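PDB 5HL6: putative GAF sensor protein from Burkholderia vietnamiensis, which is probably a free methionine-(R)-sulfoxide reductase, a GAF-domain enzyme that reduces the free oxidised amino acid back to methionine. Local coordinates for residues L56-Y65 against V139-F150; V92-Q103 against E124-T135. All coordinates share one frame; numbering follows the deposited sequence.

Interaction 1. Residues L56-Y65 against V139-F150. With EDO (1,2-ethanediol), chain C.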
loop_
_atom_site.group_PDB
_atom_site.type_symbol
_atom_site.label_atom_id
_atom_site.label_comp_id
_atom_site.label_asym_id
_atom_site.label_seq_id
_atom_site.Cartn_x
_atom_site.Cartn_y
_atom_site.Cartn_z
ATOM N N LEU B 56 0.155 -13.473 -7.304
ATOM C CA LEU B 56 1.261 -14.069 -8.046
ATOM C C LEU B 56 2.367 -14.498 -7.088
ATOM O O LEU B 56 2.663 -13.800 -6.114
ATOM C CB LEU B 56 1.809 -13.087 -9.084
ATOM C CG LEU B 56 0.737 -12.465 -9.983
ATOM C CD1 LEU B 56 1.301 -11.296 -10.743
ATOM C CD2 LEU B 56 0.158 -13.478 -10.950
ATOM N N ASP B 57 2.974 -15.650 -7.359
ATOM C CA ASP B 57 3.993 -16.165 -6.457
ATOM C C ASP B 57 5.362 -15.594 -6.824
ATOM O O ASP B 57 5.547 -14.984 -7.881
ATOM C CB ASP B 57 4.011 -17.698 -6.473
ATOM C CG ASP B 57 4.682 -18.274 -7.712
ATOM O OD1 ASP B 57 4.669 -17.619 -8.776
ATOM O OD2 ASP B 57 5.219 -19.397 -7.621
ATOM N N ARG B 58 6.318 -15.766 -5.912
ATOM C CA ARG B 58 7.715 -15.397 -6.149
ATOM C C ARG B 58 7.868 -13.911 -6.481
ATOM O O ARG B 58 8.570 -13.536 -7.422
ATOM C CB ARG B 58 8.319 -16.267 -7.255
ATOM C CG ARG B 58 8.337 -17.754 -6.944
ATOM C CD ARG B 58 8.886 -18.550 -8.122
ATOM N NE ARG B 58 8.063 -18.405 -9.324
ATOM C CZ ARG B 58 8.496 -18.631 -10.563
ATOM N NH1 ARG B 58 9.751 -19.007 -10.774
ATOM N NH2 ARG B 58 7.679 -18.472 -11.594
ATOM N N LEU B 59 7.197 -13.059 -5.700
ATOM C CA LEU B 59 7.307 -11.611 -5.816
ATOM C C LEU B 59 7.859 -11.024 -4.521
ATOM O O LEU B 59 7.625 -11.557 -3.432
ATOM C CB LEU B 59 5.954 -10.958 -6.116
ATOM C CG LEU B 59 5.227 -11.345 -7.401
ATOM C CD1 LEU B 59 4.008 -10.456 -7.583
ATOM C CD2 LEU B 59 6.171 -11.222 -8.591
ATOM N N ASN B 60 8.599 -9.919 -4.642
ATOM C CA ASN B 60 9.063 -9.206 -3.461
ATOM C C ASN B 60 8.722 -7.719 -3.472
ATOM O O ASN B 60 8.982 -7.035 -2.477
ATOM C CB ASN B 60 10.581 -9.391 -3.269
ATOM C CG ASN B 60 11.401 -8.699 -4.334
ATOM O OD1 ASN B 60 11.223 -8.937 -5.523
ATOM N ND2 ASN B 60 12.318 -7.844 -3.908
ATOM N N TRP B 61 8.122 -7.204 -4.543
ATOM C CA TRP B 61 7.686 -5.817 -4.576
ATOM C C TRP B 61 6.654 -5.678 -5.678
ATOM O O TRP B 61 6.782 -6.317 -6.723
ATOM C CB TRP B 61 8.858 -4.864 -4.841
ATOM C CG TRP B 61 8.710 -3.490 -4.224
ATOM C CD1 TRP B 61 9.123 -3.112 -2.975
ATOM C CD2 TRP B 61 8.146 -2.314 -4.833
ATOM N NE1 TRP B 61 8.845 -1.784 -2.768
ATOM C CE2 TRP B 61 8.244 -1.271 -3.889
ATOM C CE3 TRP B 61 7.573 -2.043 -6.085
ATOM C CZ2 TRP B 61 7.811 0.025 -4.161
ATOM C CZ3 TRP B 61 7.119 -0.751 -6.350
ATOM C CH2 TRP B 61 7.235 0.263 -5.389
ATOM N N ALA B 62 5.646 -4.840 -5.444
ATOM C CA ALA B 62 4.667 -4.535 -6.486
ATOM C C ALA B 62 3.943 -3.251 -6.109
ATOM O O ALA B 62 3.318 -3.183 -5.042
ATOM C CB ALA B 62 3.687 -5.695 -6.666
ATOM N N GLY B 63 4.032 -2.238 -6.964
ATOM C CA GLY B 63 3.422 -0.963 -6.637
ATOM C C GLY B 63 3.657 0.078 -7.711
ATOM O O GLY B 63 4.248 -0.195 -8.764
ATOM N N PHE B 64 3.203 1.293 -7.403
ATOM C CA PHE B 64 3.159 2.414 -8.332
ATOM C C PHE B 64 4.219 3.458 -8.006
ATOM O O PHE B 64 4.521 3.707 -6.839
ATOM C CB PHE B 64 1.792 3.109 -8.265
ATOM C CG PHE B 64 0.654 2.268 -8.748
ATOM C CD1 PHE B 64 0.300 2.269 -10.090
ATOM C CD2 PHE B 64 -0.078 1.497 -7.861
ATOM C CE1 PHE B 64 -0.756 1.502 -10.552
ATOM C CE2 PHE B 64 -1.149 0.738 -8.306
ATOM C CZ PHE B 64 -1.484 0.736 -9.663
ATOM N N TYR B 65 4.754 4.099 -9.046
ATOM C CA TYR B 65 5.362 5.420 -8.930
ATOM C C TYR B 65 4.524 6.357 -9.783
ATOM O O TYR B 65 4.169 6.015 -10.920
ATOM C CB TYR B 65 6.837 5.464 -9.385
ATOM C CG TYR B 65 7.789 4.684 -8.512
ATOM C CD1 TYR B 65 8.596 5.325 -7.580
ATOM C CD2 TYR B 65 7.897 3.304 -8.632
ATOM C CE1 TYR B 65 9.470 4.607 -6.781
ATOM C CE2 TYR B 65 8.757 2.582 -7.846
ATOM C CZ TYR B 65 9.541 3.227 -6.913
ATOM O OH TYR B 65 10.399 2.491 -6.123
ATOM N N VAL B 139 4.375 4.791 -13.403
ATOM C CA VAL B 139 4.710 3.428 -13.795
ATOM C C VAL B 139 4.178 2.448 -12.763
ATOM O O VAL B 139 3.978 2.784 -11.595
ATOM C CB VAL B 139 6.225 3.207 -13.975
ATOM C CG1 VAL B 139 6.828 4.247 -14.929
ATOM C CG2 VAL B 139 6.926 3.202 -12.619
ATOM N N TRP B 140 3.949 1.223 -13.225
ATOM C CA TRP B 140 3.673 0.066 -12.382
ATOM C C TRP B 140 4.924 -0.799 -12.363
ATOM O O TRP B 140 5.453 -1.131 -13.430
ATOM C CB TRP B 140 2.476 -0.715 -12.939
ATOM C CG TRP B 140 2.300 -2.093 -12.375
ATOM C CD1 TRP B 140 2.561 -3.270 -13.006
ATOM C CD2 TRP B 140 1.813 -2.437 -11.066
ATOM N NE1 TRP B 140 2.272 -4.326 -12.178
ATOM C CE2 TRP B 140 1.810 -3.844 -10.982
ATOM C CE3 TRP B 140 1.381 -1.695 -9.966
ATOM C CZ2 TRP B 140 1.410 -4.526 -9.833
ATOM C CZ3 TRP B 140 0.975 -2.371 -8.825
ATOM C CH2 TRP B 140 0.989 -3.777 -8.771
ATOM N N ASP B 141 5.411 -1.146 -11.167
ATOM C CA ASP B 141 6.691 -1.841 -11.003
ATOM C C ASP B 141 6.496 -3.106 -10.179
ATOM O O ASP B 141 5.906 -3.051 -9.099
ATOM C CB ASP B 141 7.721 -0.925 -10.321
ATOM C CG ASP B 141 9.057 -1.614 -10.059
ATOM O OD1 ASP B 141 9.456 -2.524 -10.819
ATOM O OD2 ASP B 141 9.718 -1.233 -9.080
ATOM N N VAL B 142 7.009 -4.244 -10.672
ATOM C CA VAL B 142 6.944 -5.517 -9.952
ATOM C C VAL B 142 8.317 -6.165 -9.962
ATOM O O VAL B 142 8.983 -6.207 -11.001
ATOM C CB VAL B 142 5.908 -6.488 -10.554
ATOM C CG1 VAL B 142 5.786 -7.744 -9.689
ATOM C CG2 VAL B 142 4.554 -5.818 -10.670
ATOM N N ASP B 143 8.724 -6.704 -8.818
ATOM C CA ASP B 143 10.036 -7.305 -8.669
ATOM C C ASP B 143 9.911 -8.713 -8.105
ATOM O O ASP B 143 8.974 -9.029 -7.364
ATOM C CB ASP B 143 10.927 -6.447 -7.758
ATOM C CG ASP B 143 11.141 -5.057 -8.313
ATOM O OD1 ASP B 143 12.119 -4.865 -9.054
ATOM O OD2 ASP B 143 10.312 -4.164 -8.042
ATOM N N SER B 144 10.889 -9.546 -8.437
ATOM C CA SER B 144 10.989 -10.909 -7.948
ATOM C C SER B 144 12.403 -11.151 -7.449
ATOM O O SER B 144 13.355 -10.601 -8.011
ATOM C CB SER B 144 10.666 -11.914 -9.063
ATOM O OG SER B 144 10.967 -13.248 -8.678
ATOM N N PRO B 145 12.574 -11.951 -6.391
ATOM C CA PRO B 145 13.926 -12.339 -5.969
ATOM C C PRO B 145 14.507 -13.483 -6.781
ATOM O O PRO B 145 15.623 -13.926 -6.484
ATOM C CB PRO B 145 13.726 -12.750 -4.501
ATOM C CG PRO B 145 12.316 -13.258 -4.445
ATOM C CD PRO B 145 11.533 -12.497 -5.496
ATOM N N VAL B 146 13.789 -13.958 -7.796
ATOM C CA VAL B 146 14.217 -15.072 -8.636
ATOM C C VAL B 146 14.608 -14.531 -10.006
ATOM O O VAL B 146 13.912 -13.679 -10.571
ATOM C CB VAL B 146 13.105 -16.134 -8.754
ATOM C CG1 VAL B 146 13.503 -17.222 -9.740
ATOM C CG2 VAL B 146 12.791 -16.732 -7.390
ATOM N N ALA B 147 15.722 -15.027 -10.539
ATOM C CA ALA B 147 16.174 -14.600 -11.858
ATOM C C ALA B 147 15.175 -15.017 -12.935
ATOM O O ALA B 147 14.629 -16.125 -12.905
ATOM C CB ALA B 147 17.551 -15.191 -12.158
ATOM N N ALA B 148 14.924 -14.106 -13.881
ATOM C CA ALA B 148 14.064 -14.367 -15.039
ATOM C C ALA B 148 12.678 -14.868 -14.628
ATOM O O ALA B 148 12.124 -15.792 -15.228
ATOM C CB ALA B 148 14.735 -15.351 -15.999
ATOM N N ARG B 149 12.104 -14.249 -13.594
ATOM C CA ARG B 149 10.751 -14.610 -13.185
ATOM C C ARG B 149 9.708 -14.179 -14.216
ATOM O O ARG B 149 8.655 -14.820 -14.330
ATOM C CB ARG B 149 10.449 -13.995 -11.816
ATOM C CG ARG B 149 8.968 -13.839 -11.451
ATOM C CD ARG B 149 8.344 -15.151 -11.020
ATOM N NE ARG B 149 6.972 -14.981 -10.534
ATOM C CZ ARG B 149 5.899 -14.940 -11.318
ATOM N NH1 ARG B 149 6.034 -15.040 -12.635
ATOM N NH2 ARG B 149 4.689 -14.800 -10.787
ATOM N N PHE B 150 9.982 -13.124 -14.984
ATOM C CA PHE B 150 9.014 -12.547 -15.909
ATOM C C PHE B 150 9.440 -12.795 -17.352
ATOM O O PHE B 150 10.558 -12.444 -17.749
ATOM C CB PHE B 150 8.848 -11.044 -15.658
ATOM C CG PHE B 150 8.556 -10.700 -14.222
ATOM C CD1 PHE B 150 7.319 -10.983 -13.669
ATOM C CD2 PHE B 150 9.522 -10.098 -13.426
ATOM C CE1 PHE B 150 7.049 -10.673 -12.345
ATOM C CE2 PHE B 150 9.261 -9.790 -12.100
ATOM C CZ PHE B 150 8.024 -10.076 -11.562
HETATM C C1 EDO C . 4.351 -12.389 -2.892
HETATM O O1 EDO C . 4.738 -13.374 -3.863
HETATM C C2 EDO C . 3.224 -12.930 -2.016
HETATM O O2 EDO C . 2.145 -13.363 -2.857
HETATM O O HOH W 1 7.405 -17.536 -14.425
HETATM O O HOH W 2 10.548 -0.446 -6.449
#
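W140 brings the CE3 edge of its six-membered ring over the centre of the F64 ring, an edge-to-face pair with centroids 5.0 Å apart and planes at 60°. CG of W140 is anti to the backbone N (chi1 166°), and the indole reaches across to the neighbouring strand, where its CZ3 lies 3.6 Å from G63 CA and CH2 meets the A62 methyl. This face of the sheet packs against helices 41-55 and 152-176.

Strands 61-65 and 139-144 run antiparallel, with G63 and D141, then Y65 and V139, exchanging paired backbone bonds. At the other end N60 and W61 both face D143, a classic beta bulge: N60 N donates to D143 O at 2.9 Å, W61 N only weakly. On the face carrying W61 and Y65, the indole edge of W61 meets D141 O, while its NE1 bonds K80 O. A water above one face of that ring donates to D141 OD2 and also bonds Y65 OH.

Beyond the strands, R149 grips D57 O side-on with NE and NH2, each 3.0 Å away and with the oxygen in the guanidinium plane. D57 OD1 sits well out of that plane, 3.5 Å from R149 NH2, so this salt bridge is one of charge alone. The R58 guanidinium lies nearly parallel to that of R149 (11°), with R149 CD over its face. S144 OG donates to R58 O at 2.7 Å. A 1,2-ethanediol, probably from the crystallisation liquor, accepts from L59 N and donates to L56 O through its O1. The helix side of this central GAF strand pair is thus apolar, with F64 and W140 beside A62 and V142, while beyond the strand end, where D57 and R58 are exposed and R149 is buried, the D57 carboxylate probably offsets the two close arginine charges.

Interaction 2. Residues V92-Q103 against E124-T135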
loop_
_atom_site.group_PDB
_atom_site.type_symbol
_atom_site.label_atom_id
_atom_site.label_comp_id
_atom_site.label_asym_id
_atom_site.label_seq_id
_atom_site.Cartn_x
_atom_site.Cartn_y
_atom_site.Cartn_z
ATOM N N VAL B 92 15.637 1.371 -14.044
ATOM C CA VAL B 92 14.617 0.653 -14.812
ATOM C C VAL B 92 13.311 1.443 -14.840
ATOM O O VAL B 92 12.689 1.607 -15.898
ATOM C CB VAL B 92 14.395 -0.759 -14.234
ATOM C CG1 VAL B 92 13.397 -1.538 -15.097
ATOM C CG2 VAL B 92 15.713 -1.517 -14.108
ATOM N N CYS B 93 12.875 1.939 -13.674
ATOM C CA CYS B 93 11.613 2.673 -13.586
ATOM C C CYS B 93 11.682 4.016 -14.302
ATOM O O CYS B 93 10.735 4.402 -15.006
ATOM C CB CYS B 93 11.231 2.884 -12.119
ATOM S SG CYS B 93 10.635 1.398 -11.312
ATOM N N GLY B 94 12.770 4.764 -14.106
ATOM C CA GLY B 94 12.910 6.032 -14.801
ATOM C C GLY B 94 13.054 5.848 -16.296
ATOM O O GLY B 94 12.550 6.663 -17.080
ATOM N N THR B 95 13.722 4.771 -16.708
ATOM C CA THR B 95 13.808 4.443 -18.126
ATOM C C THR B 95 12.428 4.134 -18.688
ATOM O O THR B 95 12.062 4.626 -19.761
ATOM C CB THR B 95 14.747 3.256 -18.340
ATOM O OG1 THR B 95 16.090 3.622 -17.976
ATOM C CG2 THR B 95 14.713 2.806 -19.799
ATOM N N ALA B 96 11.636 3.344 -17.964
ATOM C CA ALA B 96 10.273 3.070 -18.420
ATOM C C ALA B 96 9.471 4.356 -18.573
ATOM O O ALA B 96 8.778 4.550 -19.576
ATOM C CB ALA B 96 9.566 2.131 -17.450
ATOM N N ALA B 97 9.555 5.250 -17.582
ATOM C CA ALA B 97 8.760 6.473 -17.634
ATOM C C ALA B 97 9.184 7.364 -18.791
ATOM O O ALA B 97 8.334 7.971 -19.454
ATOM C CB ALA B 97 8.860 7.227 -16.308
ATOM N N GLN B 98 10.486 7.436 -19.072
ATOM C CA GLN B 98 10.963 8.349 -20.102
ATOM C C GLN B 98 10.745 7.782 -21.501
ATOM O O GLN B 98 10.288 8.496 -22.402
ATOM C CB GLN B 98 12.442 8.669 -19.881
ATOM C CG GLN B 98 13.043 9.487 -21.017
ATOM C CD GLN B 98 14.332 10.171 -20.630
ATOM O OE1 GLN B 98 15.386 9.536 -20.529
ATOM N NE2 GLN B 98 14.257 11.482 -20.416
ATOM N N THR B 99 11.097 6.509 -21.711
ATOM C CA THR B 99 10.915 5.889 -23.023
ATOM C C THR B 99 9.448 5.576 -23.309
ATOM O O THR B 99 9.090 5.342 -24.472
ATOM C CB THR B 99 11.738 4.598 -23.123
ATOM O OG1 THR B 99 11.246 3.644 -22.173
ATOM C CG2 THR B 99 13.230 4.860 -22.838
ATOM N N ARG B 100 8.609 5.582 -22.278
ATOM C CA ARG B 100 7.218 5.121 -22.342
ATOM C C ARG B 100 7.119 3.735 -22.984
ATOM O O ARG B 100 6.167 3.414 -23.703
ATOM C CB ARG B 100 6.344 6.142 -23.061
ATOM C CG ARG B 100 6.291 7.491 -22.354
ATOM C CD ARG B 100 5.345 8.430 -23.080
ATOM N NE ARG B 100 5.115 9.667 -22.347
ATOM C CZ ARG B 100 4.101 10.491 -22.590
ATOM N NH1 ARG B 100 3.226 10.205 -23.552
ATOM N NH2 ARG B 100 3.963 11.601 -21.878
ATOM N N GLN B 101 8.118 2.908 -22.709
ATOM C CA GLN B 101 8.197 1.536 -23.178
ATOM C C GLN B 101 8.251 0.613 -21.967
ATOM O O GLN B 101 8.896 0.937 -20.964
ATOM C CB GLN B 101 9.438 1.347 -24.089
ATOM C CG GLN B 101 9.315 2.115 -25.403
ATOM C CD GLN B 101 10.604 2.156 -26.203
ATOM O OE1 GLN B 101 11.601 1.524 -25.838
ATOM N NE2 GLN B 101 10.594 2.902 -27.299
ATOM N N THR B 102 7.552 -0.517 -22.047
ATOM C CA THR B 102 7.606 -1.502 -20.973
ATOM C C THR B 102 9.003 -2.108 -20.897
ATOM O O THR B 102 9.614 -2.442 -21.922
ATOM C CB THR B 102 6.558 -2.597 -21.201
ATOM O OG1 THR B 102 5.250 -2.056 -20.998
ATOM C CG2 THR B 102 6.754 -3.773 -20.248
ATOM N N GLN B 103 9.515 -2.233 -19.678
ATOM C CA GLN B 103 10.835 -2.782 -19.418
ATOM C C GLN B 103 10.684 -4.153 -18.778
ATOM O O GLN B 103 9.949 -4.306 -17.803
ATOM C CB GLN B 103 11.638 -1.853 -18.503
ATOM C CG GLN B 103 11.705 -0.413 -18.979
ATOM C CD GLN B 103 12.520 -0.237 -20.249
ATOM O OE1 GLN B 103 13.642 -0.747 -20.371
ATOM N NE2 GLN B 103 11.965 0.508 -21.202
ATOM N N GLU B 124 12.529 -8.040 -12.865
ATOM C CA GLU B 124 11.674 -6.880 -12.684
ATOM C C GLU B 124 10.937 -6.613 -13.985
ATOM O O GLU B 124 11.460 -6.869 -15.074
ATOM C CB GLU B 124 12.513 -5.666 -12.258
ATOM C CG GLU B 124 11.761 -4.343 -12.165
ATOM C CD GLU B 124 12.629 -3.223 -11.617
ATOM O OE1 GLU B 124 12.076 -2.209 -11.138
ATOM O OE2 GLU B 124 13.868 -3.354 -11.676
ATOM N N ILE B 125 9.716 -6.110 -13.857
ATOM C CA ILE B 125 8.942 -5.625 -14.990
ATOM C C ILE B 125 8.361 -4.272 -14.598
ATOM O O ILE B 125 7.838 -4.112 -13.482
ATOM C CB ILE B 125 7.838 -6.621 -15.399
ATOM C CG1 ILE B 125 7.026 -6.072 -16.564
ATOM C CG2 ILE B 125 6.898 -6.927 -14.222
ATOM C CD1 ILE B 125 6.068 -7.075 -17.134
ATOM N N VAL B 126 8.501 -3.286 -15.488
ATOM C CA VAL B 126 7.965 -1.944 -15.271
ATOM C C VAL B 126 7.098 -1.561 -16.459
ATOM O O VAL B 126 7.582 -1.540 -17.597
ATOM C CB VAL B 126 9.067 -0.891 -15.070
ATOM C CG1 VAL B 126 8.407 0.440 -14.764
ATOM C CG2 VAL B 126 10.003 -1.297 -13.940
ATOM N N VAL B 127 5.839 -1.225 -16.193
ATOM C CA VAL B 127 4.855 -0.890 -17.220
ATOM C C VAL B 127 4.551 0.600 -17.111
ATOM O O VAL B 127 4.046 1.045 -16.074
ATOM C CB VAL B 127 3.572 -1.723 -17.064
ATOM C CG1 VAL B 127 2.528 -1.330 -18.130
ATOM C CG2 VAL B 127 3.886 -3.207 -17.146
ATOM N N PRO B 128 4.816 1.401 -18.140
ATOM C CA PRO B 128 4.432 2.815 -18.082
ATOM C C PRO B 128 2.919 2.974 -18.128
ATOM O O PRO B 128 2.209 2.184 -18.756
ATOM C CB PRO B 128 5.098 3.415 -19.323
ATOM C CG PRO B 128 5.204 2.260 -20.274
ATOM C CD PRO B 128 5.474 1.056 -19.413
ATOM N N LEU B 129 2.430 4.004 -17.438
ATOM C CA LEU B 129 1.008 4.315 -17.340
ATOM C C LEU B 129 0.780 5.654 -18.011
ATOM O O LEU B 129 1.353 6.665 -17.589
ATOM C CB LEU B 129 0.552 4.367 -15.877
ATOM C CG LEU B 129 0.861 3.111 -15.063
ATOM C CD1 LEU B 129 0.678 3.378 -13.545
ATOM C CD2 LEU B 129 -0.002 1.941 -15.537
ATOM N N VAL B 130 -0.032 5.664 -19.066
ATOM C CA VAL B 130 -0.240 6.857 -19.871
ATOM C C VAL B 130 -1.734 7.074 -20.048
ATOM O O VAL B 130 -2.475 6.124 -20.323
ATOM C CB VAL B 130 0.462 6.738 -21.240
ATOM C CG1 VAL B 130 0.229 7.986 -22.051
ATOM C CG2 VAL B 130 1.970 6.478 -21.046
ATOM N N ALA B 131 -2.171 8.323 -19.889
ATOM C CA ALA B 131 -3.582 8.676 -19.955
ATOM C C ALA B 131 -4.067 8.728 -21.404
ATOM O O ALA B 131 -3.286 8.676 -22.357
ATOM C CB ALA B 131 -3.816 10.025 -19.278
ATOM N N ALA B 132 -5.387 8.871 -21.566
ATOM C CA ALA B 132 -5.963 8.959 -22.907
ATOM C C ALA B 132 -5.434 10.163 -23.677
ATOM O O ALA B 132 -5.275 10.094 -24.906
ATOM C CB ALA B 132 -7.502 9.021 -22.833
ATOM N N ASP B 133 -5.157 11.275 -22.991
ATOM C CA ASP B 133 -4.658 12.467 -23.673
ATOM C C ASP B 133 -3.138 12.479 -23.839
ATOM O O ASP B 133 -2.587 13.495 -24.277
ATOM C CB ASP B 133 -5.111 13.737 -22.939
ATOM C CG ASP B 133 -4.507 13.873 -21.555
ATOM O OD1 ASP B 133 -3.661 13.044 -21.153
ATOM O OD2 ASP B 133 -4.886 14.836 -20.864
ATOM N N GLY B 134 -2.456 11.395 -23.484
ATOM C CA GLY B 134 -1.018 11.312 -23.644
ATOM C C GLY B 134 -0.208 11.726 -22.429
ATOM O O GLY B 134 1.029 11.679 -22.484
ATOM N N THR B 135 -0.860 12.139 -21.347
ATOM C CA THR B 135 -0.158 12.478 -20.113
ATOM C C THR B 135 0.484 11.240 -19.500
ATOM O O THR B 135 -0.139 10.178 -19.427
ATOM C CB THR B 135 -1.146 13.086 -19.108
ATOM O OG1 THR B 135 -1.745 14.263 -19.662
ATOM C CG2 THR B 135 -0.451 13.427 -17.791
#
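V126 points from strand 124-130 at helix 92-99, beginning with CB, which lies 3.9 Å from A96 CB. Its CG1 presses on that same methyl at 3.4 Å, tighter than usual van der Waals contact. CG2 turns toward the helix start, where it meets V92 CG1 at 3.6 Å and also touches C93 SG. CG1 is anti to the backbone N (chi1 -176°), which puts the two methyls against successive parts of the helix. The helix crosses the strand at -35°, close enough to parallel for E124 to continue the row: its extended chain slides past V92, with OE2 3.6 Å from V92 CG2 and OE1 near C93 SG.

After the helix the chain doubles back to become the edge strand of the sheet. Q103 and V126 form an antiparallel hydrogen-bonded pair, Q103 N to V126 O and V126 N to Q103 O, both at 2.9 Å. Between helix and strand the ring of P128 packs against the bend, with P128 CG 3.6 Å from R100 C. Its CD lies beside T102 OG1, a hydroxyl bonded to E159 of helix 152-176.

R100, the first residue past the helix with positive phi, sends an extended side chain to the A131-G134 type I turn, its NH1 passing V130 CG1. There NH1 donates to G134 O at 2.9 Å and NH2 adds a weak bond; the oxygen is 25° out of the guanidinium plane. D133 OD1 steadies that turn by accepting from both T135 N and T135 OG1, the former closing an Asx turn. The contact therefore changes character along its length: small side chains, with the E124 carboxylate at one end, pack the helix onto the sheet, backbone pairing adds the edge strand, and a charged donor on a neutral carbonyl finishes it near the surface.

Overall arrangement
Interactions 1 and 2 have centres 15 Å apart and share one antiparallel sheet, in which strands 136-144 and 123-130 are neighbours; W140 O lies 2.8 Å from V127 N across that seam. Helices 41-55 and 152-176 cover the face with F64 and W140, whereas helix 91-99 sits on the other, beside Y65 and D141. There the contacts meet through acidic side chains: D141 OD1 is 2.7 Å from E124 OE1, a like-charge approach, and D143 OD1 is 3.1 Å from E124 CD. Y65 OH makes a weak bond to the carbonyl of C83, which forms a disulfide with C117. Acidic side chains linked through Y65 to C83 are consistent with, though no proof of, a substrate pocket here.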